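Aldehyde dehydrogenase (Anabaena variabilis, PDB 4H7N) probably oxidises aldehydes to carboxylic acids with NAD+ as cofactor, as a member of the aldehyde dehydrogenase family. Local coordinates at residues Val259-Gln264 / Ile305-Ile309; Gln313-Ile317 / Glu364-Ile369. One frame throughout, in Å; residues are numbered along the deposited sequence.

Interaction 1 (Val259-Gln264 / Ile305-Ile309); sequences VVNTGQ and IGPII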
loop_
_atom_site.group_PDB
_atom_site.type_symbol
_atom_site.label_atom_id
_atom_site.label_comp_id
_atom_site.label_asym_id
_atom_site.label_seq_id
_atom_site.Cartn_x
_atom_site.Cartn_y
_atom_site.Cartn_z
ATOM N N VAL A 259 10.163 -7.563 29.254
ATOM C CA VAL A 259 9.275 -7.216 30.334
ATOM C C VAL A 259 8.936 -5.741 30.495
ATOM O O VAL A 259 8.093 -5.406 31.322
ATOM C CB VAL A 259 9.725 -7.829 31.681
ATOM C CG1 VAL A 259 10.057 -9.299 31.502
ATOM C CG2 VAL A 259 10.884 -7.052 32.269
ATOM N N VAL A 260 9.536 -4.854 29.698
ATOM C CA VAL A 260 9.159 -3.459 29.724
ATOM C C VAL A 260 7.674 -3.403 29.367
ATOM O O VAL A 260 7.184 -4.181 28.563
ATOM C CB VAL A 260 10.040 -2.571 28.798
ATOM C CG1 VAL A 260 9.830 -2.938 27.342
ATOM C CG2 VAL A 260 9.740 -1.109 29.041
ATOM N N ASN A 261 6.960 -2.550 30.076
ATOM C CA ASN A 261 5.508 -2.436 30.003
ATOM C C ASN A 261 4.847 -3.761 30.375
ATOM O O ASN A 261 3.784 -4.101 29.864
ATOM C CB ASN A 261 5.047 -1.984 28.599
ATOM C CG ASN A 261 3.705 -1.233 28.641
ATOM O OD1 ASN A 261 3.462 -0.450 29.544
ATOM N ND2 ASN A 261 2.832 -1.516 27.703
ATOM N N THR A 262 5.496 -4.531 31.235
ATOM C CA THR A 262 4.991 -5.873 31.649
ATOM C C THR A 262 4.816 -6.801 30.422
ATOM O O THR A 262 3.984 -7.722 30.413
ATOM C CB THR A 262 3.690 -5.767 32.449
ATOM O OG1 THR A 262 3.819 -4.743 33.450
ATOM C CG2 THR A 262 3.380 -7.057 33.187
ATOM N N GLY A 263 5.611 -6.543 29.393
ATOM C CA GLY A 263 5.564 -7.386 28.194
ATOM C C GLY A 263 4.406 -7.126 27.258
ATOM O O GLY A 263 4.240 -7.849 26.280
ATOM N N GLN A 264 3.655 -6.056 27.515
ATOM C CA GLN A 264 2.449 -5.714 26.772
ATOM C C GLN A 264 2.848 -4.811 25.608
ATOM O O GLN A 264 2.699 -3.598 25.659
ATOM C CB GLN A 264 1.426 -5.010 27.696
ATOM C CG GLN A 264 1.026 -5.886 28.870
ATOM C CD GLN A 264 0.257 -5.137 29.934
ATOM O OE1 GLN A 264 -0.933 -5.392 30.142
ATOM N NE2 GLN A 264 0.939 -4.201 30.638
ATOM N N ILE A 305 7.332 -2.596 37.331
ATOM C CA ILE A 305 6.407 -3.494 36.581
ATOM C C ILE A 305 4.974 -3.194 36.971
ATOM O O ILE A 305 4.548 -3.472 38.129
ATOM C CB ILE A 305 6.729 -4.970 36.848
ATOM C CG1 ILE A 305 8.221 -5.215 36.603
ATOM C CG2 ILE A 305 5.832 -5.885 36.014
ATOM C CD1 ILE A 305 8.672 -4.806 35.212
ATOM N N GLY A 306 4.250 -2.602 36.025
ATOM C CA GLY A 306 2.822 -2.329 36.216
ATOM C C GLY A 306 1.928 -3.561 36.091
ATOM O O GLY A 306 2.396 -4.641 35.759
ATOM N N PRO A 307 0.633 -3.373 36.292
ATOM C CA PRO A 307 -0.310 -4.443 36.179
ATOM C C PRO A 307 -0.580 -4.836 34.746
ATOM O O PRO A 307 -0.326 -4.053 33.816
ATOM C CB PRO A 307 -1.575 -3.853 36.793
ATOM C CG PRO A 307 -1.487 -2.400 36.517
ATOM C CD PRO A 307 -0.027 -2.087 36.597
ATOM N N ILE A 308 -1.183 -6.002 34.582
ATOM C CA ILE A 308 -1.740 -6.377 33.303
ATOM C C ILE A 308 -2.985 -5.549 33.123
ATOM O O ILE A 308 -3.902 -5.653 33.914
ATOM C CB ILE A 308 -2.087 -7.846 33.299
ATOM C CG1 ILE A 308 -0.807 -8.644 33.572
ATOM C CG2 ILE A 308 -2.736 -8.246 31.988
ATOM C CD1 ILE A 308 -1.107 -10.006 34.129
ATOM N N ILE A 309 -3.010 -4.734 32.067
ATOM C CA ILE A 309 -3.995 -3.680 31.911
ATOM C C ILE A 309 -5.375 -4.232 31.584
ATOM O O ILE A 309 -6.369 -3.805 32.132
ATOM C CB ILE A 309 -3.519 -2.711 30.818
ATOM C CG1 ILE A 309 -2.334 -1.909 31.325
ATOM C CG2 ILE A 309 -4.627 -1.774 30.396
ATOM C CD1 ILE A 309 -1.654 -1.152 30.218
HETATM O O HOH W 1 3.878 -2.035 32.970
#
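Gln264 and Thr262 reach out of the loop that follows helix 247-259 and take hold of the backbone of 305-309. The Asn-Thr-Gly-Gln run 261-264 matches the family motif that in relatives stands just ahead of the nucleophilic cysteine, so the contact joins what is probably the nucleophile loop of the aldehyde dehydrogenase fold to the segment before helix 311-326. The tight part is built on these two side chains. In Gln264, CG stands anti to the carbonyl carbon (chi1 -59°), and from there the chain runs out extended, carrying the amide between two backbones. OE1 receives Ile309 N at 2.9 Å, nearly straight at 169° and on a lone pair in the plane of the amide carbonyl. NE2 turns the other way and donates to Asn261 O at 3.0 Å within its own loop, while Pro307 O, 3.4 Å from NE2, adds only a weak bond. With one end accepting and the other donating, the rotation of the amide is fixed. Asn261 O takes Gln264 NE2 and Gln264 N from opposite faces of its plane, and Asn261 ND2 answers by donating to Gln264 O, which is also bonded by Asn137. Thr262 is just as closely held: OG1 gives its proton to Gly306 O at 2.7 Å, from well above that carbonyl's plane, and has Ile305 CG2 against it at 3.5 Å. A water within this buried contact donates to OG1 at 2.8 Å and accepts a weak bond from Gly306 N, which OG1 does not bond directly. Looser is the Val259 end, where Phe472 of the second subunit also packs on Val259: there the CD1 methyl of Ile305 lies 4.0 Å from Val259 O and 4.3 Å from Val259 CG2.

Interaction 2 (Gln313-Ile317 / Glu364-Ile369); sequences QAGII and ETFGPI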
loop_
_atom_site.group_PDB
_atom_site.type_symbol
_atom_site.label_atom_id
_atom_site.label_comp_id
_atom_site.label_asym_id
_atom_site.label_seq_id
_atom_site.Cartn_x
_atom_site.Cartn_y
_atom_site.Cartn_z
ATOM N N GLN A 313 -6.357 -10.117 28.746
ATOM C CA GLN A 313 -4.957 -10.464 28.562
ATOM C C GLN A 313 -4.392 -11.234 29.769
ATOM O O GLN A 313 -3.582 -12.155 29.618
ATOM C CB GLN A 313 -4.103 -9.244 28.279
ATOM C CG GLN A 313 -2.809 -9.655 27.635
ATOM C CD GLN A 313 -3.076 -10.114 26.205
ATOM O OE1 GLN A 313 -3.915 -9.527 25.524
ATOM N NE2 GLN A 313 -2.417 -11.193 25.768
ATOM N N ALA A 314 -4.843 -10.889 30.962
ATOM C CA ALA A 314 -4.495 -11.660 32.141
ATOM C C ALA A 314 -4.897 -13.122 31.987
ATOM O O ALA A 314 -4.117 -14.005 32.344
ATOM C CB ALA A 314 -5.123 -11.057 33.380
ATOM N N GLY A 315 -6.102 -13.364 31.444
ATOM C CA GLY A 315 -6.556 -14.711 31.181
ATOM C C GLY A 315 -5.661 -15.424 30.179
ATOM O O GLY A 315 -5.344 -16.578 30.366
ATOM N N ILE A 316 -5.263 -14.740 29.104
ATOM C CA ILE A 316 -4.401 -15.350 28.103
ATOM C C ILE A 316 -3.029 -15.717 28.676
ATOM O O ILE A 316 -2.507 -16.821 28.431
ATOM C CB ILE A 316 -4.197 -14.390 26.915
ATOM C CG1 ILE A 316 -5.509 -14.301 26.085
ATOM C CG2 ILE A 316 -3.024 -14.847 26.072
ATOM C CD1 ILE A 316 -5.523 -13.178 25.039
ATOM N N ILE A 317 -2.420 -14.779 29.405
ATOM C CA ILE A 317 -1.091 -15.026 29.998
ATOM C C ILE A 317 -1.182 -16.230 30.953
ATOM O O ILE A 317 -0.343 -17.136 30.929
ATOM C CB ILE A 317 -0.574 -13.800 30.747
ATOM C CG1 ILE A 317 -0.369 -12.639 29.795
ATOM C CG2 ILE A 317 0.740 -14.113 31.490
ATOM C CD1 ILE A 317 -0.201 -11.295 30.463
ATOM N N GLU A 364 0.871 -15.092 20.450
ATOM C CA GLU A 364 1.263 -13.865 21.110
ATOM C C GLU A 364 0.846 -13.956 22.582
ATOM O O GLU A 364 -0.302 -14.270 22.890
ATOM C CB GLU A 364 0.640 -12.619 20.421
ATOM C CG GLU A 364 1.156 -11.265 20.960
ATOM C CD GLU A 364 0.881 -10.052 20.017
ATOM O OE1 GLU A 364 -0.286 -9.974 19.538
ATOM O OE2 GLU A 364 1.819 -9.197 19.757
ATOM N N THR A 365 1.783 -13.680 23.468
ATOM C CA THR A 365 1.527 -13.730 24.920
ATOM C C THR A 365 1.194 -12.335 25.488
ATOM O O THR A 365 0.263 -12.180 26.286
ATOM C CB THR A 365 2.761 -14.362 25.593
ATOM O OG1 THR A 365 2.972 -15.674 25.044
ATOM C CG2 THR A 365 2.583 -14.513 27.097
ATOM N N PHE A 366 1.945 -11.306 25.057
ATOM C CA PHE A 366 1.722 -9.948 25.545
ATOM C C PHE A 366 1.852 -9.914 27.078
ATOM O O PHE A 366 1.079 -9.235 27.759
ATOM C CB PHE A 366 0.326 -9.469 25.107
ATOM C CG PHE A 366 0.327 -8.204 24.322
ATOM C CD1 PHE A 366 0.974 -8.137 23.095
ATOM C CD2 PHE A 366 -0.301 -7.055 24.814
ATOM C CE1 PHE A 366 0.983 -6.970 22.332
ATOM C CE2 PHE A 366 -0.291 -5.876 24.049
ATOM C CZ PHE A 366 0.332 -5.843 22.817
ATOM N N GLY A 367 2.827 -10.658 27.606
ATOM C CA GLY A 367 3.110 -10.710 29.043
ATOM C C GLY A 367 4.604 -10.757 29.314
ATOM O O GLY A 367 5.416 -10.783 28.376
ATOM N N PRO A 368 5.004 -10.788 30.605
ATOM C CA PRO A 368 6.428 -10.633 30.913
ATOM C C PRO A 368 7.117 -12.000 31.019
ATOM O O PRO A 368 7.778 -12.312 32.019
ATOM C CB PRO A 368 6.395 -9.919 32.260
ATOM C CG PRO A 368 5.200 -10.514 32.945
ATOM C CD PRO A 368 4.191 -10.793 31.829
ATOM N N ILE A 369 6.970 -12.794 29.979
ATOM C CA ILE A 369 7.398 -14.194 30.009
ATOM C C ILE A 369 8.626 -14.400 29.135
ATOM O O ILE A 369 8.681 -13.902 28.027
ATOM C CB ILE A 369 6.311 -15.121 29.473
ATOM C CG1 ILE A 369 4.978 -14.803 30.128
ATOM C CG2 ILE A 369 6.673 -16.572 29.750
ATOM C CD1 ILE A 369 5.006 -14.754 31.647
HETATM O O HOH W 2 -2.172 -12.300 23.225
#
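Gln313, on helix 311-326, supplies the one direct hydrogen bond between 313-317 and 364-369: its NE2 donates to Thr365 O at 2.9 Å. The bond is bent, 138° at the hydrogen, and the donor stands well above the carbonyl plane. CG lies anti to the backbone N (chi1 -160°) and the chain then bends at chi2, which folds the amide in against the loop. A water extends the polar link, accepting from Gln313 NE2 at 2.8 Å and donating to Glu364 O, so this NH2 group serves two successive carbonyls. Two of the loop's N-H groups, Thr365 N and Phe366 N, bond the two oxygens of the Glu270 carboxylate. Thr365 OG1 pairs with His320 ND1, a second tie to helix 311-326, and the carboxylate of Glu364 bonds Gly235 N through OE2. The sequence of 364-369 carries the family's Glu-x-Phe-Gly-Pro motif, which in related enzymes borders the nicotinamide ribose of NAD; here the helix lies against the backbone of that motif. In the packing, the CB methylene of Phe366 sits 3.3 Å from Gln313 NE2, while the ring itself leads away, with its plane 51° from that of the amide. Ile317 works along the loop with its longer branch. CG1 comes within 3.6 Å of Thr365 O, and CD1 rests against Gly367, 3.6 Å from its CA, where no side chain intervenes. CD1 also closes over Phe366 O, a buried oxygen with no hydrogen-bonding partner in the model. The other branch of Ile317 ends at strand 369-375, its CG2 being 4.3 Å from Ile369 CD1.

How the interactions relate
The centres of interactions 1 and 2 lie about 9 Å apart, and the two are packed into one unit. Loop meets loop where Thr262 O touches Pro368 CD at 3.4 Å and Gln264 CG touches Phe366 O at 3.5 Å; and, as 305-309 leads into helix 311-326, Ile308 CG2 lies 3.5 Å from Ala314 N. Asn137 is shared, bonding Gln264 O and touching the Phe366 side chain. Of the two, interaction 2 comes nearer the predicted active-site residue: the side chains of Glu364 and Glu232 are about 9 Å apart. Each involves a loop carrying a family motif, probably that of the nucleophile in 259-264 and that beside the cofactor in 364-369.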